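Local coordinates for protein fructose-bisphosphate aldolase (Slackia heliotrinireducens, PDB 4MOZ) that is an aldolase of the DeoC/LacD family, built as a TIM barrel in which eight parallel strands form a closed sheet with helices packed around it, at residues 247-252 and 296-301; 74-79 and 284-289; 37-42 and 266-271; 221-226 and 259-264. One frame throughout, in Å; residues are numbered along the deposited sequence. Where two conformers were deposited one is given.

Interaction 1: 247-252 and 296-301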
loop_
_atom_site.group_PDB
_atom_site.type_symbol
_atom_site.label_atom_id
_atom_site.label_comp_id
_atom_site.label_asym_id
_atom_site.label_seq_id
_atom_site.Cartn_x
_atom_site.Cartn_y
_atom_site.Cartn_z
ATOM N N GLU C 247 25.191 31.526 -24.269
ATOM C CA GLU C 247 24.675 32.746 -24.896
ATOM C C GLU C 247 23.396 32.441 -25.670
ATOM O O GLU C 247 23.225 31.326 -26.177
ATOM C CB GLU C 247 25.719 33.353 -25.844
ATOM C CG GLU C 247 27.126 33.448 -25.269
ATOM C CD GLU C 247 27.197 34.300 -24.015
ATOM O OE1 GLU C 247 26.972 35.527 -24.110
ATOM O OE2 GLU C 247 27.485 33.743 -22.932
ATOM N N ALA C 248 22.510 33.435 -25.764
ATOM C CA ALA C 248 21.218 33.278 -26.439
ATOM C C ALA C 248 21.331 32.681 -27.845
ATOM O O ALA C 248 20.525 31.828 -28.217
ATOM C CB ALA C 248 20.472 34.600 -26.483
ATOM N N LYS C 249 22.327 33.126 -28.612
ATOM C CA LYS C 249 22.562 32.605 -29.961
ATOM C C LYS C 249 22.914 31.112 -29.958
ATOM O O LYS C 249 22.356 30.342 -30.739
ATOM C CB LYS C 249 23.643 33.410 -30.691
ATOM C CG LYS C 249 23.775 33.046 -32.166
ATOM C CD LYS C 249 24.877 33.824 -32.867
ATOM C CE LYS C 249 24.937 33.448 -34.340
ATOM N NZ LYS C 249 25.882 34.304 -35.110
ATOM N N VAL C 250 23.833 30.715 -29.079
ATOM C CA VAL C 250 24.233 29.312 -28.943
ATOM C C VAL C 250 23.036 28.456 -28.525
ATOM O O VAL C 250 22.813 27.370 -29.071
ATOM C CB VAL C 250 25.390 29.145 -27.931
ATOM C CG1 VAL C 250 25.760 27.677 -27.759
ATOM C CG2 VAL C 250 26.604 29.951 -28.376
ATOM N N PHE C 251 22.266 28.970 -27.568
ATOM C CA PHE C 251 21.048 28.321 -27.103
ATOM C C PHE C 251 20.054 28.079 -28.245
ATOM O O PHE C 251 19.525 26.972 -28.391
ATOM C CB PHE C 251 20.397 29.147 -25.983
ATOM C CG PHE C 251 19.059 28.621 -25.541
ATOM C CD1 PHE C 251 18.972 27.541 -24.662
ATOM C CD2 PHE C 251 17.882 29.198 -26.008
ATOM C CE1 PHE C 251 17.738 27.051 -24.260
ATOM C CE2 PHE C 251 16.646 28.713 -25.609
ATOM C CZ PHE C 251 16.574 27.638 -24.735
ATOM N N LEU C 252 19.809 29.114 -29.047
ATOM C CA LEU C 252 18.830 29.025 -30.129
ATOM C C LEU C 252 19.325 28.120 -31.252
ATOM O O LEU C 252 18.524 27.502 -31.951
ATOM C CB LEU C 252 18.457 30.419 -30.655
ATOM C CG LEU C 252 17.700 31.350 -29.692
ATOM C CD1 LEU C 252 17.823 32.803 -30.130
ATOM C CD2 LEU C 252 16.235 30.959 -29.542
ATOM N N TYR C 296 11.658 29.634 -38.121
ATOM C CA TYR C 296 12.695 30.664 -38.266
ATOM C C TYR C 296 14.104 30.085 -38.283
ATOM O O TYR C 296 14.383 29.092 -37.606
ATOM C CB TYR C 296 12.626 31.675 -37.117
ATOM C CG TYR C 296 11.612 32.790 -37.261
ATOM C CD1 TYR C 296 10.334 32.549 -37.771
ATOM C CD2 TYR C 296 11.919 34.084 -36.840
ATOM C CE1 TYR C 296 9.403 33.569 -37.882
ATOM C CE2 TYR C 296 10.992 35.110 -36.941
ATOM C CZ TYR C 296 9.737 34.847 -37.464
ATOM O OH TYR C 296 8.812 35.859 -37.569
ATOM N N ASP C 297 14.978 30.720 -39.066
ATOM C CA ASP C 297 16.423 30.550 -38.941
ATOM C C ASP C 297 16.863 31.090 -37.588
ATOM O O ASP C 297 16.146 31.886 -36.971
ATOM C CB ASP C 297 17.155 31.331 -40.040
ATOM C CG ASP C 297 17.193 30.593 -41.370
ATOM O OD1 ASP C 297 16.903 29.375 -41.405
ATOM O OD2 ASP C 297 17.528 31.238 -42.389
ATOM N N VAL C 298 18.044 30.668 -37.141
ATOM C CA VAL C 298 18.632 31.147 -35.887
ATOM C C VAL C 298 18.771 32.677 -35.878
ATOM O O VAL C 298 18.415 33.332 -34.891
ATOM C CB VAL C 298 19.998 30.469 -35.611
ATOM C CG1 VAL C 298 20.694 31.090 -34.407
ATOM C CG2 VAL C 298 19.812 28.971 -35.405
ATOM N N ASP C 299 19.267 33.229 -36.987
ATOM C CA ASP C 299 19.503 34.670 -37.122
ATOM C C ASP C 299 18.241 35.512 -36.958
ATOM O O ASP C 299 18.264 36.535 -36.275
ATOM C CB ASP C 299 20.170 34.996 -38.466
ATOM C CG ASP C 299 21.646 34.629 -38.499
ATOM O OD1 ASP C 299 22.240 34.366 -37.429
ATOM O OD2 ASP C 299 22.219 34.606 -39.608
ATOM N N ARG C 300 17.145 35.088 -37.582
ATOM C CA ARG C 300 15.893 35.825 -37.461
ATOM C C ARG C 300 15.269 35.653 -36.078
ATOM O O ARG C 300 14.620 36.573 -35.565
ATOM C CB ARG C 300 14.900 35.450 -38.563
ATOM C CG ARG C 300 13.891 36.562 -38.813
ATOM C CD ARG C 300 12.782 36.209 -39.792
ATOM N NE ARG C 300 11.760 37.253 -39.733
ATOM C CZ ARG C 300 10.572 37.202 -40.323
ATOM N NH1 ARG C 300 10.218 36.147 -41.042
ATOM N NH2 ARG C 300 9.732 38.219 -40.186
ATOM N N ALA C 301 15.472 34.481 -35.479
ATOM C CA ALA C 301 15.024 34.226 -34.109
ATOM C C ALA C 301 15.782 35.108 -33.114
ATOM O O ALA C 301 15.189 35.657 -32.187
ATOM C CB ALA C 301 15.190 32.759 -33.756
#
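V298 has CG1 anti to its backbone N (chi1 173°) and CG2 anti to its carbonyl carbon, a setting that turns both methyls toward the N-terminal part of helix 248-260, at K249 and L252. In L252 the chi2 torsion of 160° carries CD1 on toward A301. The two helix starts come closest at V298 and L252, their CA atoms 6.1 Å apart.

The two methyls of V298 divide the work. CG1 lies 4.1 Å from K249 O and also meets the CB of L252, whereas CG2 sits 4.0 Å from L252 O. The valine thus packs on the backbone of the opposing helix as much as on its side chains. L252 reaches past it to the next turn, its CD1 4.5 Å from A301 CB.

Polarity changes toward solvent. K249 runs out fully extended, its CG 4.3 Å from V298 CG1, and its end comes up beside the carboxylate of D299. NZ stays 4.3 Å from D299 OD1, too far for a salt bridge, although the opposite charges may still attract one another weakly. The contact is therefore graded: apolar where L252, V298 and A301 are buried, charged where K249 and D299 are exposed.

Helix 278-294 runs beneath both segments, L252 and A301 each resting on its I291 and F251 on I288. Further along, A248 and K249 touch F305 and L302 of helix 298-305, and V298 touches Q253 and H256 of helix 248-260. The short C-terminal helix 298-305 is in this way laid against two helices of the barrel's outer layer.

Interaction 2: 74-79 and 284-289; sequences QGVCGV and LTKAIS
S289 OG donates to V76 O over a short 2.6 Å, arriving from above the plane of the carbonyl, 63° out of it. From the same residue, V76 N donates to T285 OG1 at 3.2 Å, with an N-H...O angle of 145°, some way from straight. Two hydroxyls one helical turn apart thus engage both backbone polar groups of V76. T285 OG1 sits between its own backbone N and carbonyl carbon (chi1 66°) and also bonds V282 O in the preceding turn, so it is held from within its helix while it receives the loop.

This is a junction of the TIM barrel: 74-79 is the link that leaves helix 66-74 and enters the second strand, 79-82, while 284-289 belongs to helix 278-294, which comes after the eighth. The closing of the barrel makes these distant parts of the chain neighbours.

G75 brings its CA to 3.3 Å from T285 OG1, and the place a CB would occupy is taken up by that hydroxyl. Around the polar pair the packing is apolar. V76 CG1 rests on S289 CB at 3.8 Å, and V76 CG2 meets K286 CG at 4.1 Å where the two side chains cross at about a right angle. The lysine chain continues extended past the loop, its CE 4.0 Å from Q74 O, to a salt bridge between NZ and D310; V76 also touches L313.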
loop_
_atom_site.group_PDB
_atom_site.type_symbol
_atom_site.label_atom_id
_atom_site.label_comp_id
_atom_site.label_asym_id
_atom_site.label_seq_id
_atom_site.Cartn_x
_atom_site.Cartn_y
_atom_site.Cartn_z
ATOM N N GLN C 74 2.064 36.828 -21.694
ATOM C CA GLN C 74 2.558 37.885 -22.579
ATOM C C GLN C 74 3.504 37.360 -23.650
ATOM O O GLN C 74 3.628 37.957 -24.716
ATOM C CB GLN C 74 3.234 38.996 -21.778
ATOM C CG GLN C 74 2.256 39.852 -20.994
ATOM C CD GLN C 74 2.929 40.651 -19.899
ATOM O OE1 GLN C 74 2.523 40.590 -18.740
ATOM N NE2 GLN C 74 3.967 41.400 -20.258
ATOM N N GLY C 75 4.177 36.252 -23.358
ATOM C CA GLY C 75 5.039 35.611 -24.340
ATOM C C GLY C 75 4.249 34.670 -25.226
ATOM O O GLY C 75 3.019 34.644 -25.188
ATOM N N VAL C 76 4.960 33.901 -26.038
ATOM C CA VAL C 76 4.328 32.889 -26.874
ATOM C C VAL C 76 4.888 31.542 -26.457
ATOM O O VAL C 76 6.098 31.311 -26.537
ATOM C CB VAL C 76 4.541 33.147 -28.392
ATOM C CG1 VAL C 76 3.896 32.046 -29.227
ATOM C CG2 VAL C 76 3.973 34.501 -28.799
ATOM N N CYS C 77 3.999 30.671 -25.983
ATOM C CA CYS C 77 4.357 29.328 -25.530
ATOM C C CYS C 77 3.305 28.340 -26.019
ATOM O O CYS C 77 2.182 28.737 -26.336
ATOM C CB CYS C 77 4.429 29.272 -23.997
ATOM S SG CYS C 77 5.398 30.574 -23.192
ATOM N N GLY C 78 3.671 27.060 -26.087
ATOM C CA GLY C 78 2.723 26.002 -26.424
ATOM C C GLY C 78 1.927 25.660 -25.182
ATOM O O GLY C 78 0.711 25.881 -25.132
ATOM N N VAL C 79 2.624 25.124 -24.177
ATOM C CA VAL C 79 2.031 24.842 -22.869
ATOM C C VAL C 79 2.867 25.413 -21.722
ATOM O O VAL C 79 4.094 25.539 -21.829
ATOM C CB VAL C 79 1.816 23.325 -22.609
ATOM C CG1 VAL C 79 0.864 22.715 -23.628
ATOM C CG2 VAL C 79 3.138 22.567 -22.575
ATOM N N LEU C 284 12.425 36.009 -25.215
ATOM C CA LEU C 284 13.048 34.699 -25.403
ATOM C C LEU C 284 12.022 33.626 -25.768
ATOM O O LEU C 284 12.289 32.786 -26.628
ATOM C CB LEU C 284 13.898 34.281 -24.196
ATOM C CG LEU C 284 14.630 32.935 -24.314
ATOM C CD1 LEU C 284 15.568 32.881 -25.513
ATOM C CD2 LEU C 284 15.386 32.609 -23.035
ATOM N N THR C 285 10.851 33.658 -25.131
ATOM C CA THR C 285 9.789 32.704 -25.470
ATOM C C THR C 285 9.411 32.882 -26.936
ATOM O O THR C 285 9.170 31.903 -27.648
ATOM C CB THR C 285 8.517 32.850 -24.598
ATOM O OG1 THR C 285 7.884 34.112 -24.853
ATOM C CG2 THR C 285 8.837 32.731 -23.113
ATOM N N LYS C 286 9.383 34.140 -27.375
ATOM C CA LYS C 286 9.029 34.488 -28.746
ATOM C C LYS C 286 10.079 33.966 -29.717
ATOM O O LYS C 286 9.733 33.426 -30.766
ATOM C CB LYS C 286 8.825 36.001 -28.893
ATOM C CG LYS C 286 7.542 36.501 -28.245
ATOM C CD LYS C 286 7.368 38.005 -28.383
ATOM C CE LYS C 286 6.017 38.437 -27.831
ATOM N NZ LYS C 286 5.779 39.899 -27.987
ATOM N N ALA C 287 11.352 34.099 -29.340
ATOM C CA ALA C 287 12.472 33.566 -30.120
ATOM C C ALA C 287 12.404 32.041 -30.239
ATOM O O ALA C 287 12.532 31.492 -31.340
ATOM C CB ALA C 287 13.799 33.997 -29.513
ATOM N N ILE C 288 12.194 31.370 -29.107
ATOM C CA ILE C 288 12.058 29.912 -29.074
ATOM C C ILE C 288 10.866 29.455 -29.918
ATOM O O ILE C 288 11.005 28.568 -30.761
ATOM C CB ILE C 288 11.934 29.387 -27.628
ATOM C CG1 ILE C 288 13.218 29.675 -26.841
ATOM C CG2 ILE C 288 11.637 27.892 -27.621
ATOM C CD1 ILE C 288 13.072 29.511 -25.341
ATOM N N SER C 289 9.707 30.074 -29.698
ATOM C CA SER C 289 8.485 29.745 -30.432
ATOM C C SER C 289 8.596 30.019 -31.933
ATOM O O SER C 289 7.942 29.351 -32.735
ATOM C CB SER C 289 7.288 30.506 -29.858
ATOM O OG SER C 289 6.824 29.908 -28.659
#

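Interaction 3: 37-42 and 266-271; sequences LMLFAC and GNATGR
The ring of F40 turns its edge to the opposing strand, with T269 O 3.5 Å from CD1 and G270 O beyond CE1. On one face lies C42 SG, 3.4 Å above the plane and offset toward the rim.

The two segments are the first and eighth strands of the TIM barrel, and their parallel pairing closes the sheet. The axes of the two strand segments approach to 4.7 Å and lie within 5° of parallel. Four backbone hydrogen bonds join them in alternation: N267 N to L37 O, L39 N to N267 O, T269 N to L39 O and A41 N to T269 O. The last comes in from above the carbonyl plane, 42° out of it. At G266, a CA-H...O contact of 3.1 Å brings CA against L37 O.

Selenomethionine M38, F40, N267 and T269 line the face toward the helices, where M38, N267 and T269 pack on I288. On the opposite face, L39 CD2 meets A268 CB at 3.7 Å. N267 presents OD1 to M38 CG while ND2 bonds T292. On the face of N267 and T269 a water donates to N267 OD1 at 2.6 Å and to L39 O at 3.3 Å, and accepts from T269 OG1 at 2.9 Å.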
loop_
_atom_site.group_PDB
_atom_site.type_symbol
_atom_site.label_atom_id
_atom_site.label_comp_id
_atom_site.label_asym_id
_atom_site.label_seq_id
_atom_site.Cartn_x
_atom_site.Cartn_y
_atom_site.Cartn_z
ATOM N N LEU C 37 5.946 20.937 -30.033
ATOM C CA LEU C 37 5.661 21.337 -28.658
ATOM C C LEU C 37 6.696 22.294 -28.086
ATOM O O LEU C 37 7.854 21.919 -27.876
ATOM C CB LEU C 37 5.507 20.116 -27.738
ATOM C CG LEU C 37 5.145 20.405 -26.270
ATOM C CD1 LEU C 37 3.747 20.996 -26.148
ATOM C CD2 LEU C 37 5.273 19.154 -25.414
HETATM N N MSE C 38 6.262 23.528 -27.841
HETATM C CA MSE C 38 7.056 24.502 -27.097
HETATM C C MSE C 38 6.542 24.489 -25.664
HETATM O O MSE C 38 5.456 25.002 -25.384
HETATM C CB MSE C 38 6.934 25.900 -27.718
HETATM C CG MSE C 38 7.926 26.930 -27.184
HETATM SE SE MSE C 38 7.630 27.410 -25.303
HETATM C CE MSE C 38 8.818 28.962 -25.189
ATOM N N LEU C 39 7.315 23.884 -24.765
ATOM C CA LEU C 39 6.915 23.731 -23.368
ATOM C C LEU C 39 7.657 24.704 -22.454
ATOM O O LEU C 39 8.891 24.708 -22.400
ATOM C CB LEU C 39 7.123 22.279 -22.903
ATOM C CG LEU C 39 6.672 21.909 -21.481
ATOM C CD1 LEU C 39 6.128 20.490 -21.427
ATOM C CD2 LEU C 39 7.782 22.099 -20.448
ATOM N N PHE C 40 6.892 25.524 -21.743
ATOM C CA PHE C 40 7.442 26.424 -20.737
ATOM C C PHE C 40 7.332 25.744 -19.368
ATOM O O PHE C 40 6.236 25.599 -18.808
ATOM C CB PHE C 40 6.713 27.773 -20.791
ATOM C CG PHE C 40 7.161 28.775 -19.753
ATOM C CD1 PHE C 40 8.496 28.862 -19.354
ATOM C CD2 PHE C 40 6.240 29.664 -19.200
ATOM C CE1 PHE C 40 8.896 29.791 -18.408
ATOM C CE2 PHE C 40 6.636 30.604 -18.254
ATOM C CZ PHE C 40 7.966 30.665 -17.858
ATOM N N ALA C 41 8.484 25.309 -18.855
ATOM C CA ALA C 41 8.562 24.562 -17.604
ATOM C C ALA C 41 8.588 25.486 -16.385
ATOM O O ALA C 41 9.483 26.325 -16.241
ATOM C CB ALA C 41 9.778 23.641 -17.615
ATOM N N CYS C 42 7.597 25.317 -15.514
ATOM C CA CYS C 42 7.444 26.142 -14.315
ATOM C C CYS C 42 7.268 25.284 -13.063
ATOM O O CYS C 42 6.568 25.670 -12.128
ATOM C CB CYS C 42 6.239 27.076 -14.473
ATOM S SG CYS C 42 6.373 28.254 -15.836
ATOM N N GLY C 266 10.022 19.257 -30.570
ATOM C CA GLY C 266 9.859 20.462 -29.781
ATOM C C GLY C 266 10.931 20.639 -28.733
ATOM O O GLY C 266 12.008 20.050 -28.822
ATOM N N ASN C 267 10.627 21.463 -27.735
ATOM C CA ASN C 267 11.574 21.777 -26.671
ATOM C C ASN C 267 10.885 22.072 -25.340
ATOM O O ASN C 267 9.686 22.365 -25.305
ATOM C CB ASN C 267 12.472 22.949 -27.079
ATOM C CG ASN C 267 11.725 24.014 -27.863
ATOM O OD1 ASN C 267 10.773 24.632 -27.367
ATOM N ND2 ASN C 267 12.155 24.235 -29.104
ATOM N N ALA C 268 11.652 21.964 -24.255
ATOM C CA ALA C 268 11.192 22.328 -22.919
ATOM C C ALA C 268 12.212 23.266 -22.287
ATOM O O ALA C 268 13.395 22.927 -22.178
ATOM C CB ALA C 268 11.000 21.088 -22.063
ATOM N N THR C 269 11.750 24.446 -21.884
ATOM C CA THR C 269 12.628 25.472 -21.326
ATOM C C THR C 269 12.028 26.028 -20.045
ATOM O O THR C 269 10.836 26.358 -19.991
ATOM C CB THR C 269 12.868 26.626 -22.324
ATOM O OG1 THR C 269 13.151 26.094 -23.624
ATOM C CG2 THR C 269 14.038 27.511 -21.876
ATOM N N GLY C 270 12.869 26.126 -19.020
ATOM C CA GLY C 270 12.448 26.601 -17.713
ATOM C C GLY C 270 13.200 27.840 -17.286
ATOM O O GLY C 270 12.861 28.951 -17.698
ATOM N N ARG C 271 14.238 27.644 -16.476
ATOM C CA ARG C 271 14.940 28.759 -15.837
ATOM C C ARG C 271 15.607 29.732 -16.801
ATOM O O ARG C 271 15.736 30.917 -16.490
ATOM C CB ARG C 271 15.928 28.264 -14.773
ATOM C CG ARG C 271 17.073 27.425 -15.302
ATOM C CD ARG C 271 17.689 26.620 -14.176
ATOM N NE ARG C 271 18.508 25.527 -14.685
ATOM C CZ ARG C 271 18.996 24.537 -13.941
ATOM N NH1 ARG C 271 19.731 23.590 -14.507
ATOM N NH2 ARG C 271 18.748 24.488 -12.635
HETATM O O HOH W 1 10.645 25.605 -24.985
#

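Interaction 4: 221-226 and 259-264; sequences TSAENL and IYIGGA
A capping box opens helix 222-232, and its glutamate, E224, also touches I261 in the turn that ends helix 248-260. Within the box E224 N donates to T221 OG1 at 3.2 Å, and T221 N returns a bond of 3.0 Å to E224 OE1, met on the anti side of the carboxylate and 35° out of its plane. With the carboxylate tied back to the helix start, the aliphatic part of E224 is available for packing.

The branch that exploits it is CG2 of I261. Placed anti to the backbone N, this methyl touches E224 CG at 3.9 Å and A223 CB at 4.0 Å, the glutamate and isoleucine chains crossing obliquely. Alongside, the backbones meet directly: G262 CA approaches A223 O to 3.1 Å in a bent CA-H...O contact, 121° at the hydrogen. A CB on G262 would fall between A223 O and L226 CD2, so the glycine allows this closeness.

L226 lies over the same turn, its CG 4.0 Å from G262 O. The carbonyl oxygens of L226 and G262 come near each other as two acceptors, and the hydroxyl of S230 serves both, bonding G262 O and, weakly, L226 O. L226 also reaches L238 and C240 of strand 237-240. Successive helices flanking the strand between them, here the seventh, are characteristic of the repeated beta-alpha units of a TIM barrel.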
loop_
_atom_site.group_PDB
_atom_site.type_symbol
_atom_site.label_atom_id
_atom_site.label_comp_id
_atom_site.label_asym_id
_atom_site.label_seq_id
_atom_site.Cartn_x
_atom_site.Cartn_y
_atom_site.Cartn_z
ATOM N N THR C 221 27.952 14.385 -33.213
ATOM C CA THR C 221 27.618 15.552 -32.398
ATOM C C THR C 221 26.440 15.210 -31.485
ATOM O O THR C 221 25.766 14.190 -31.682
ATOM C CB THR C 221 27.230 16.782 -33.249
ATOM O OG1 THR C 221 25.965 16.554 -33.881
ATOM C CG2 THR C 221 28.290 17.091 -34.308
ATOM N N SER C 222 26.190 16.068 -30.499
ATOM C CA SER C 222 25.055 15.899 -29.604
ATOM C C SER C 222 23.754 15.685 -30.378
ATOM O O SER C 222 23.021 14.730 -30.114
ATOM C CB SER C 222 24.915 17.101 -28.675
ATOM O OG SER C 222 23.744 16.974 -27.886
ATOM N N ALA C 223 23.493 16.571 -31.339
ATOM C CA ALA C 223 22.262 16.544 -32.125
ATOM C C ALA C 223 22.168 15.308 -33.015
ATOM O O ALA C 223 21.075 14.795 -33.252
ATOM C CB ALA C 223 22.126 17.813 -32.952
ATOM N N GLU C 224 23.312 14.833 -33.501
ATOM C CA GLU C 224 23.353 13.609 -34.299
ATOM C C GLU C 224 23.028 12.378 -33.451
ATOM O O GLU C 224 22.316 11.480 -33.904
ATOM C CB GLU C 224 24.707 13.457 -34.994
ATOM C CG GLU C 224 24.877 14.382 -36.191
ATOM C CD GLU C 224 26.272 14.340 -36.788
ATOM O OE1 GLU C 224 27.211 13.857 -36.115
ATOM O OE2 GLU C 224 26.426 14.802 -37.940
ATOM N N ASN C 225 23.545 12.359 -32.222
ATOM C CA ASN C 225 23.225 11.318 -31.242
ATOM C C ASN C 225 21.744 11.309 -30.849
ATOM O O ASN C 225 21.152 10.245 -30.667
ATOM C CB ASN C 225 24.113 11.455 -30.001
ATOM C CG ASN C 225 25.472 10.792 -30.174
ATOM O OD1 ASN C 225 25.585 9.742 -30.806
ATOM N ND2 ASN C 225 26.508 11.393 -29.595
ATOM N N LEU C 226 21.157 12.501 -30.741
ATOM C CA LEU C 226 19.737 12.661 -30.424
ATOM C C LEU C 226 18.805 12.065 -31.485
ATOM O O LEU C 226 17.699 11.625 -31.161
ATOM C CB LEU C 226 19.398 14.141 -30.203
ATOM C CG LEU C 226 17.999 14.487 -29.672
ATOM C CD1 LEU C 226 17.772 13.914 -28.278
ATOM C CD2 LEU C 226 17.769 15.992 -29.672
ATOM N N ILE C 259 15.957 20.029 -33.541
ATOM C CA ILE C 259 14.798 19.793 -34.392
ATOM C C ILE C 259 15.217 19.213 -35.743
ATOM O O ILE C 259 14.772 18.129 -36.120
ATOM C CB ILE C 259 13.957 21.072 -34.603
ATOM C CG1 ILE C 259 13.367 21.555 -33.273
ATOM C CG2 ILE C 259 12.847 20.819 -35.623
ATOM C CD1 ILE C 259 12.778 22.951 -33.313
ATOM N N TYR C 260 16.085 19.924 -36.457
ATOM C CA TYR C 260 16.349 19.611 -37.859
ATOM C C TYR C 260 17.423 18.545 -38.063
ATOM O O TYR C 260 17.404 17.845 -39.070
ATOM C CB TYR C 260 16.610 20.893 -38.670
ATOM C CG TYR C 260 15.421 21.843 -38.638
ATOM C CD1 TYR C 260 14.284 21.599 -39.418
ATOM C CD2 TYR C 260 15.415 22.962 -37.800
ATOM C CE1 TYR C 260 13.187 22.452 -39.376
ATOM C CE2 TYR C 260 14.323 23.821 -37.751
ATOM C CZ TYR C 260 13.213 23.564 -38.538
ATOM O OH TYR C 260 12.127 24.413 -38.492
ATOM N N ILE C 261 18.331 18.404 -37.102
ATOM C CA ILE C 261 19.326 17.332 -37.146
ATOM C C ILE C 261 18.930 16.187 -36.207
ATOM O O ILE C 261 19.001 15.012 -36.584
ATOM C CB ILE C 261 20.753 17.846 -36.827
ATOM C CG1 ILE C 261 21.165 18.931 -37.835
ATOM C CG2 ILE C 261 21.756 16.696 -36.824
ATOM C CD1 ILE C 261 22.383 19.742 -37.434
ATOM N N GLY C 262 18.497 16.536 -34.998
ATOM C CA GLY C 262 18.192 15.544 -33.966
ATOM C C GLY C 262 16.807 14.926 -34.039
ATOM O O GLY C 262 16.521 13.960 -33.333
ATOM N N GLY C 263 15.942 15.490 -34.877
ATOM C CA GLY C 263 14.590 14.962 -35.060
ATOM C C GLY C 263 13.612 15.238 -33.924
ATOM O O GLY C 263 12.572 14.581 -33.829
ATOM N N ALA C 264 13.934 16.209 -33.069
ATOM C CA ALA C 264 13.037 16.618 -31.981
ATOM C C ALA C 264 11.709 17.177 -32.500
ATOM O O ALA C 264 11.662 17.799 -33.563
ATOM C CB ALA C 264 13.726 17.634 -31.083
#

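Overall arrangement
Read from the barrel centre outward, the contacts change chemistry with place. Interaction 3 is the core, its centre about 4 Å from the chain's, and backbone bonds dominate. Interaction 2 is the next layer, where helix side chains grip a loop's backbone; it touches interaction 3, G78 N and V79 O reaching M38 and F40. Interactions 1 and 4, centred about 19 and 17 Å from the chain's centre, join helix to helix or turn by packing, interaction 1 with exposed K249 and D299, interaction 4 with partly exposed E224 beside exposed I261. They use opposite ends of helix 248-260 without touching. Helix 278-294 links interactions 1 and 2, and F251 extends interaction 1 to T269.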